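Local coordinates for hypothetical protein ST1625 (Sulfolobus tokodaii, PDB 1WY6) that is of unknown function but folds as an all-helical repeat protein, from a hyperthermophilic archaeon and probably stabilised by disulfide bonds, at residues Asn76-Val81 and Glu111-Glu116; Ile53-Met58 and Val85-Leu90. All coordinates share one frame; numbering follows the deposited sequence.

In the fold
Both interactions use helix 78-86, one near each end, and each ties it to a different neighbour: interaction 1 joins its first turn to helix 107-117, interaction 2 its last turn to the start of helix 55-65. Their centres lie about 12 Å apart, and they touch where Met-58 packs on Val-80. Interaction 1 is partly buried: Val-81 and Ile-113 pack under the stem of Lys-78, whose ammonium pairs with Glu-112 on the more exposed side. Interaction 2 is a smaller surface contact, built from a side-chain amide, a backbone carbonyl and the sulfur of a disulfide. Charge pairing marks the start of the shared helix; a Schellman turn closes its end, one turn after disulfide-bonded Cys-83.

Interaction 1: Asn76-Val81 and Glu111-Glu116; sequences NLKSVV and EEIGRE
Lys-78 reaches from the first turn of helix 78-86 to Glu-112 on helix 107-117, the two side chains crossing at about a right angle. CG of the lysine is anti to its own backbone N (chi1 -179°) and the chain stays extended to the end, which carries NZ across the gap to Glu-112 OE1, 2.6 Å away. This salt bridge uses the anti lone pair of OE1, the one facing away from the other carboxylate oxygen. The ammonium also comes close over the base of its partner, with NZ 3.2 Å from Glu-112 CB.

A long aliphatic stem suits Lys-78 to a second task. It slides past Ile-113 in the opposite direction, CE lying 3.9 Å from Ile-113 CD1, and so roofs the apolar layer below. There Val-81 sets CG1 4.0 Å from Ile-113 CD1; Val-81 also touches Leu-101 of helix 92-103 and Ile-113 touches Ile-131 of helix 125-137, so the apolar layer runs on into the neighbouring helices of this helical repeat protein. A water takes a hydrogen from Lys-78 NZ at 2.6 Å and gives one to Glu-116 OE2 at 2.6 Å, linking the lysine to helix 107-117 a second time, one turn beyond Glu-112. Cutting Lys-78 back to an alanine is likely to leave Glu-112 without its cation and uncover one side of Ile-113.

The surrounding carboxylates differ: Glu-112 pairs directly, Glu-116 is reached through water, and Glu-82 forms a long, weak ion pair. The positive charge probably offsets their mutual repulsion while the methylenes shield the hydrophobic seam.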
loop_
_atom_site.group_PDB
_atom_site.type_symbol
_atom_site.label_atom_id
_atom_site.label_comp_id
_atom_site.label_asym_id
_atom_site.label_seq_id
_atom_site.Cartn_x
_atom_site.Cartn_y
_atom_site.Cartn_z
ATOM N N ASN A 76 6.575 6.868 0.400
ATOM C CA ASN A 76 5.298 7.045 -0.295
ATOM C C ASN A 76 4.399 5.809 -0.261
ATOM O O ASN A 76 3.623 5.584 -1.195
ATOM C CB ASN A 76 5.551 7.432 -1.761
ATOM C CG ASN A 76 6.397 6.397 -2.516
ATOM O OD1 ASN A 76 6.553 6.481 -3.736
ATOM N ND2 ASN A 76 6.950 5.429 -1.793
ATOM N N LEU A 77 4.490 5.016 0.806
ATOM C CA LEU A 77 3.675 3.815 0.898
ATOM C C LEU A 77 2.176 4.079 0.988
ATOM O O LEU A 77 1.374 3.149 0.964
ATOM C CB LEU A 77 4.146 2.914 2.045
ATOM C CG LEU A 77 5.538 2.312 1.817
ATOM C CD1 LEU A 77 5.732 1.138 2.761
ATOM C CD2 LEU A 77 5.689 1.839 0.365
ATOM N N LYS A 78 1.792 5.348 1.060
ATOM C CA LYS A 78 0.375 5.668 1.073
ATOM C C LYS A 78 -0.160 5.282 -0.311
ATOM O O LYS A 78 -1.349 5.012 -0.478
ATOM C CB LYS A 78 0.144 7.158 1.314
ATOM C CG LYS A 78 -1.337 7.523 1.367
ATOM C CD LYS A 78 -1.571 9.032 1.283
ATOM C CE LYS A 78 -3.053 9.338 1.156
ATOM N NZ LYS A 78 -3.327 10.795 1.027
ATOM N N SER A 79 0.735 5.255 -1.299
ATOM C CA SER A 79 0.376 4.891 -2.673
ATOM C C SER A 79 -0.140 3.450 -2.743
ATOM O O SER A 79 -1.014 3.120 -3.550
ATOM C CB SER A 79 1.601 5.017 -3.596
ATOM O OG SER A 79 2.191 6.306 -3.526
ATOM N N VAL A 80 0.421 2.585 -1.908
ATOM C CA VAL A 80 0.010 1.186 -1.900
ATOM C C VAL A 80 -1.370 1.031 -1.268
ATOM O O VAL A 80 -2.203 0.283 -1.764
ATOM C CB VAL A 80 1.045 0.304 -1.152
ATOM C CG1 VAL A 80 0.518 -1.123 -1.008
ATOM C CG2 VAL A 80 2.351 0.305 -1.922
ATOM N N VAL A 81 -1.610 1.751 -0.179
ATOM C CA VAL A 81 -2.900 1.703 0.492
ATOM C C VAL A 81 -3.974 2.275 -0.442
ATOM O O VAL A 81 -5.095 1.760 -0.506
ATOM C CB VAL A 81 -2.886 2.534 1.783
ATOM C CG1 VAL A 81 -4.208 2.363 2.517
ATOM C CG2 VAL A 81 -1.709 2.122 2.658
ATOM N N GLU A 111 -4.439 9.355 8.257
ATOM C CA GLU A 111 -5.646 10.176 8.427
ATOM C C GLU A 111 -6.239 10.576 7.079
ATOM O O GLU A 111 -7.460 10.610 6.912
ATOM C CB GLU A 111 -5.346 11.437 9.233
ATOM C CG GLU A 111 -4.905 11.162 10.651
ATOM C CD GLU A 111 -5.073 12.379 11.539
ATOM O OE1 GLU A 111 -4.507 12.386 12.654
ATOM O OE2 GLU A 111 -5.784 13.325 11.119
ATOM N N GLU A 112 -5.373 10.893 6.124
ATOM C CA GLU A 112 -5.822 11.242 4.779
ATOM C C GLU A 112 -6.627 10.067 4.200
ATOM O O GLU A 112 -7.721 10.248 3.669
ATOM C CB GLU A 112 -4.607 11.559 3.902
ATOM C CG GLU A 112 -3.946 12.880 4.276
ATOM C CD GLU A 112 -2.513 12.988 3.790
ATOM O OE1 GLU A 112 -2.154 12.254 2.844
ATOM O OE2 GLU A 112 -1.750 13.811 4.350
ATOM N N ILE A 113 -6.087 8.857 4.313
ATOM C CA ILE A 113 -6.796 7.671 3.824
ATOM C C ILE A 113 -8.136 7.555 4.561
ATOM O O ILE A 113 -9.174 7.265 3.961
ATOM C CB ILE A 113 -5.990 6.380 4.092
ATOM C CG1 ILE A 113 -4.787 6.300 3.152
ATOM C CG2 ILE A 113 -6.883 5.163 3.909
ATOM C CD1 ILE A 113 -5.174 6.106 1.686
ATOM N N GLY A 114 -8.098 7.786 5.869
ATOM C CA GLY A 114 -9.302 7.699 6.670
ATOM C C GLY A 114 -10.423 8.608 6.202
ATOM O O GLY A 114 -11.573 8.184 6.123
ATOM N N ARG A 115 -10.094 9.862 5.899
ATOM C CA ARG A 115 -11.093 10.825 5.440
ATOM C C ARG A 115 -11.613 10.437 4.065
ATOM O O ARG A 115 -12.815 10.485 3.797
ATOM C CB ARG A 115 -10.490 12.230 5.372
ATOM C CG ARG A 115 -9.894 12.705 6.677
ATOM C CD ARG A 115 -9.438 14.163 6.594
ATOM N NE ARG A 115 -8.501 14.486 7.666
ATOM C CZ ARG A 115 -7.178 14.424 7.551
ATOM N NH1 ARG A 115 -6.625 14.060 6.403
ATOM N NH2 ARG A 115 -6.404 14.720 8.586
ATOM N N GLU A 116 -10.683 10.058 3.198
ATOM C CA GLU A 116 -10.983 9.651 1.834
ATOM C C GLU A 116 -11.994 8.504 1.747
ATOM O O GLU A 116 -12.887 8.522 0.897
ATOM C CB GLU A 116 -9.679 9.256 1.147
ATOM C CG GLU A 116 -9.823 8.605 -0.205
ATOM C CD GLU A 116 -8.466 8.290 -0.810
ATOM O OE1 GLU A 116 -8.414 7.622 -1.864
ATOM O OE2 GLU A 116 -7.451 8.720 -0.219
HETATM O O HOH W 1 -5.867 10.593 0.671
#

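Interaction 2: Ile53-Met58 and Val85-Leu90; sequences IDCRYM and VINNTL
Cys-55 and Asn-87 meet at the point where the two backbones come nearest, their CA atoms 7.0 Å apart. The amide of Asn-87 lies against the first turn of helix 55-65 and touches it with both branches. ND2 donates to Cys-55 O at 3.1 Å in a moderately bent bond, the N-H...O angle being 148°. The donor stands above the carbonyl plane, 51° out of it, while the other branch places OD1 3.3 Å from Cys-55 CB. Asparagine suits the position because its short amide can pair with a backbone oxygen through ND2 while OD1 rests against Cys-55 CB.

Each partner stands at a helix end. Asp-54 is the N-cap of helix 55-65, its OD1 accepting from Arg-56 N at 2.7 Å, and helix 78-86 closes in a Schellman motif in which Asn-88 takes the positive phi. The contact therefore joins the start of one helix to the finish of another in this helical repeat fold.

The sulfur of Cys-55 lies beside the backbone N (chi1 -74°), which turns it toward helix 78-86, where it forms a disulfide with Cys-83. Ile-86, one turn further along that helix, rests the end of its extended side chain on the same sulfur, CD1 to SG 3.6 Å. An apolar methyl is well matched to a disulfide sulfur. Phe-59, farther along helix 55-65, also touches Asn-87.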
loop_
_atom_site.group_PDB
_atom_site.type_symbol
_atom_site.label_atom_id
_atom_site.label_comp_id
_atom_site.label_asym_id
_atom_site.label_seq_id
_atom_site.Cartn_x
_atom_site.Cartn_y
_atom_site.Cartn_z
ATOM N N ILE A 53 2.598 4.112 -10.663
ATOM C CA ILE A 53 2.039 2.954 -11.349
ATOM C C ILE A 53 0.529 2.819 -11.155
ATOM O O ILE A 53 0.004 2.962 -10.047
ATOM C CB ILE A 53 2.726 1.624 -10.932
ATOM C CG1 ILE A 53 2.271 0.506 -11.882
ATOM C CG2 ILE A 53 2.372 1.257 -9.480
ATOM C CD1 ILE A 53 3.036 -0.799 -11.710
ATOM N N ASP A 54 -0.160 2.559 -12.260
ATOM C CA ASP A 54 -1.605 2.382 -12.260
ATOM C C ASP A 54 -1.989 1.281 -11.269
ATOM O O ASP A 54 -1.352 0.225 -11.211
ATOM C CB ASP A 54 -2.074 2.001 -13.672
ATOM C CG ASP A 54 -3.599 2.028 -13.824
ATOM O OD1 ASP A 54 -4.309 1.316 -13.075
ATOM O OD2 ASP A 54 -4.083 2.763 -14.704
ATOM N N CYS A 55 -3.039 1.525 -10.491
ATOM C CA CYS A 55 -3.498 0.543 -9.514
ATOM C C CYS A 55 -3.877 -0.797 -10.148
ATOM O O CYS A 55 -3.948 -1.823 -9.464
ATOM C CB CYS A 55 -4.677 1.111 -8.718
ATOM S SG CYS A 55 -4.162 2.376 -7.511
ATOM N N ARG A 56 -4.121 -0.784 -11.451
ATOM C CA ARG A 56 -4.468 -2.008 -12.171
ATOM C C ARG A 56 -3.288 -2.981 -12.204
ATOM O O ARG A 56 -3.490 -4.180 -12.361
ATOM C CB ARG A 56 -4.839 -1.714 -13.629
ATOM C CG ARG A 56 -6.123 -0.950 -13.889
ATOM C CD ARG A 56 -6.267 -0.757 -15.399
ATOM N NE ARG A 56 -6.199 -2.041 -16.097
ATOM C CZ ARG A 56 -5.915 -2.194 -17.389
ATOM N NH1 ARG A 56 -5.660 -1.142 -18.154
ATOM N NH2 ARG A 56 -5.896 -3.409 -17.920
ATOM N N TYR A 57 -2.069 -2.461 -12.063
ATOM C CA TYR A 57 -0.862 -3.294 -12.139
ATOM C C TYR A 57 -0.012 -3.391 -10.874
ATOM O O TYR A 57 0.713 -4.373 -10.684
ATOM C CB TYR A 57 0.061 -2.782 -13.257
ATOM C CG TYR A 57 -0.610 -2.479 -14.578
ATOM C CD1 TYR A 57 -1.488 -3.390 -15.165
ATOM C CD2 TYR A 57 -0.343 -1.286 -15.257
ATOM C CE1 TYR A 57 -2.092 -3.123 -16.401
ATOM C CE2 TYR A 57 -0.933 -1.010 -16.491
ATOM C CZ TYR A 57 -1.811 -1.933 -17.056
ATOM O OH TYR A 57 -2.421 -1.657 -18.257
ATOM N N MET A 58 -0.079 -2.367 -10.032
ATOM C CA MET A 58 0.724 -2.317 -8.816
ATOM C C MET A 58 0.919 -3.649 -8.098
ATOM O O MET A 58 2.048 -4.067 -7.860
ATOM C CB MET A 58 0.150 -1.295 -7.831
ATOM C CG MET A 58 0.960 -1.188 -6.542
ATOM S SD MET A 58 0.407 0.113 -5.426
ATOM C CE MET A 58 1.205 1.529 -6.149
ATOM N N VAL A 85 -7.588 0.826 -1.660
ATOM C CA VAL A 85 -8.887 1.496 -1.623
ATOM C C VAL A 85 -9.526 1.625 -3.009
ATOM O O VAL A 85 -10.713 1.364 -3.169
ATOM C CB VAL A 85 -8.777 2.910 -0.982
ATOM C CG1 VAL A 85 -10.137 3.626 -1.027
ATOM C CG2 VAL A 85 -8.317 2.784 0.466
ATOM N N ILE A 86 -8.745 2.031 -4.008
ATOM C CA ILE A 86 -9.278 2.181 -5.359
ATOM C C ILE A 86 -9.747 0.826 -5.872
ATOM O O ILE A 86 -10.818 0.709 -6.461
ATOM C CB ILE A 86 -8.217 2.749 -6.326
ATOM C CG1 ILE A 86 -7.788 4.144 -5.860
ATOM C CG2 ILE A 86 -8.784 2.813 -7.744
ATOM C CD1 ILE A 86 -6.747 4.803 -6.749
ATOM N N ASN A 87 -8.934 -0.198 -5.643
ATOM C CA ASN A 87 -9.270 -1.547 -6.061
ATOM C C ASN A 87 -10.223 -2.175 -5.038
ATOM O O ASN A 87 -10.599 -3.336 -5.162
ATOM C CB ASN A 87 -7.987 -2.388 -6.167
ATOM C CG ASN A 87 -7.128 -2.004 -7.371
ATOM O OD1 ASN A 87 -7.129 -0.859 -7.808
ATOM N ND2 ASN A 87 -6.387 -2.968 -7.902
ATOM N N ASN A 88 -10.608 -1.395 -4.031
ATOM C CA ASN A 88 -11.490 -1.872 -2.968
ATOM C C ASN A 88 -11.072 -3.273 -2.571
ATOM O O ASN A 88 -11.905 -4.148 -2.353
ATOM C CB ASN A 88 -12.948 -1.891 -3.430
ATOM C CG ASN A 88 -13.915 -2.085 -2.279
ATOM O OD1 ASN A 88 -13.875 -1.352 -1.289
ATOM N ND2 ASN A 88 -14.797 -3.071 -2.405
ATOM N N THR A 89 -9.767 -3.484 -2.485
ATOM C CA THR A 89 -9.244 -4.789 -2.129
ATOM C C THR A 89 -8.140 -4.694 -1.085
ATOM O O THR A 89 -7.265 -3.838 -1.157
ATOM C CB THR A 89 -8.688 -5.519 -3.378
ATOM O OG1 THR A 89 -8.389 -6.877 -3.042
ATOM C CG2 THR A 89 -7.418 -4.831 -3.888
ATOM N N LEU A 90 -8.207 -5.583 -0.107
ATOM C CA LEU A 90 -7.220 -5.648 0.952
ATOM C C LEU A 90 -6.348 -6.857 0.620
ATOM O O LEU A 90 -6.860 -7.888 0.180
ATOM C CB LEU A 90 -7.922 -5.848 2.294
ATOM C CG LEU A 90 -7.086 -5.873 3.572
ATOM C CD1 LEU A 90 -6.289 -4.587 3.692
ATOM C CD2 LEU A 90 -8.005 -6.047 4.772
#